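Local coordinates for phenazine biosynthesis protein PhzF family (Enterococcus faecalis, PDB 1S7J) that belongs to the PhzF family of the diaminopimelate epimerase clan and probably acts as an isomerase, at residues L44-A48 with C71-T75. Coordinates in Å, arbitrary orientation, origin at the centre of the assembly. Residue numbers count along the deposited sequence, not the author numbering.
Sequences LSETA and CGHAT
This buried contact, part polar and part apolar, sets the entry to strand 47-53 against the N-terminal turn of helix 72-85, at the predicted active site of a PhzF-type fold. Residues 44-46 lead in extended form, apart from a helical Ser45, into the strand, which pairs in parallel with strand 19-25; Gly72 to Thr75 are helical. Ala48 and Ala74 set the register, CA to CA 6.3 Å. Their small side chains suit this close approach, Ala48 CB lying 4.4 Å from Ala74 CB. The aliphatic base of Glu46 also packs here, its CB 4.2 Å from Ala74 CB. The Glu46 CA-CB bond points toward the helix, and with chi1 m and chi2 p its carboxylate reaches both Cys71 and His73. CB of His73 points sideways, and chi1 p brings the ring to Glu46, so that NE2 donates to Glu46 OE2 at 2.7 Å, near the ring plane; Ser45 OG donates to Glu46 OE2 at 2.9 Å. Glu46 OE1 lies 3.3 Å from Cys71 SG. Two donors on OE2 help to hold the carboxylate and should favour its charged form, consistent with Glu46 being the predicted catalytic residue, probably an acid-base group as in characterised PhzF.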
# COMPACT_ATOMS: atom_id res chain seq x y z
N LEU A 44 -10.08 -11.28 -1.23
CA LEU A 44 -9.39 -10.09 -1.70
C LEU A 44 -8.11 -9.88 -0.91
O LEU A 44 -7.89 -10.52 0.11
CB LEU A 44 -10.30 -8.86 -1.59
CG LEU A 44 -11.47 -8.84 -2.59
CD1 LEU A 44 -12.34 -7.62 -2.35
CD2 LEU A 44 -10.92 -8.82 -4.01
N SER A 45 -7.24 -9.00 -1.42
CA SER A 45 -5.95 -8.69 -0.78
C SER A 45 -6.12 -8.53 0.74
O SER A 45 -5.53 -9.28 1.54
CB SER A 45 -5.37 -7.40 -1.39
OG SER A 45 -3.99 -7.28 -1.15
N GLU A 46 -6.97 -7.59 1.12
CA GLU A 46 -7.27 -7.31 2.52
C GLU A 46 -8.73 -6.90 2.63
O GLU A 46 -9.30 -6.35 1.67
CB GLU A 46 -6.40 -6.12 3.04
CG GLU A 46 -5.00 -6.47 3.59
CD GLU A 46 -3.92 -6.61 2.50
OE1 GLU A 46 -2.89 -7.29 2.76
OE2 GLU A 46 -4.08 -6.02 1.41
N THR A 47 -9.33 -7.16 3.79
CA THR A 47 -10.70 -6.78 4.08
C THR A 47 -10.65 -5.97 5.38
O THR A 47 -10.30 -6.50 6.42
CB THR A 47 -11.62 -7.99 4.28
OG1 THR A 47 -11.68 -8.75 3.08
CG2 THR A 47 -13.04 -7.53 4.65
N ALA A 48 -10.98 -4.69 5.29
CA ALA A 48 -10.95 -3.81 6.45
C ALA A 48 -12.32 -3.65 7.11
O ALA A 48 -13.30 -3.44 6.44
CB ALA A 48 -10.41 -2.44 6.04
N CYS A 71 -2.13 -2.17 6.85
CA CYS A 71 -2.04 -2.15 5.39
C CYS A 71 -2.58 -0.83 4.88
O CYS A 71 -3.73 -0.47 5.13
CB CYS A 71 -2.70 -3.39 4.71
SG CYS A 71 -1.45 -4.57 4.05
N GLY A 72 -1.69 -0.07 4.25
CA GLY A 72 -2.02 1.25 3.74
C GLY A 72 -3.16 1.45 2.76
O GLY A 72 -4.01 2.32 2.98
N HIS A 73 -3.16 0.71 1.66
CA HIS A 73 -4.21 0.88 0.66
C HIS A 73 -5.60 0.61 1.23
O HIS A 73 -6.57 1.22 0.81
CB HIS A 73 -3.95 0.01 -0.58
CG HIS A 73 -4.07 -1.45 -0.32
ND1 HIS A 73 -5.09 -2.22 -0.85
CD2 HIS A 73 -3.33 -2.29 0.44
CE1 HIS A 73 -4.96 -3.47 -0.43
NE2 HIS A 73 -3.91 -3.54 0.36
N ALA A 74 -5.67 -0.30 2.19
CA ALA A 74 -6.93 -0.66 2.83
C ALA A 74 -7.39 0.42 3.80
O ALA A 74 -8.57 0.46 4.18
CB ALA A 74 -6.79 -1.99 3.56
N THR A 75 -6.45 1.22 4.27
CA THR A 75 -6.77 2.29 5.18
C THR A 75 -7.32 3.43 4.34
O THR A 75 -8.32 4.05 4.69
CB THR A 75 -5.52 2.73 6.00
OG1 THR A 75 -5.22 1.72 6.96
CG2 THR A 75 -5.77 4.02 6.74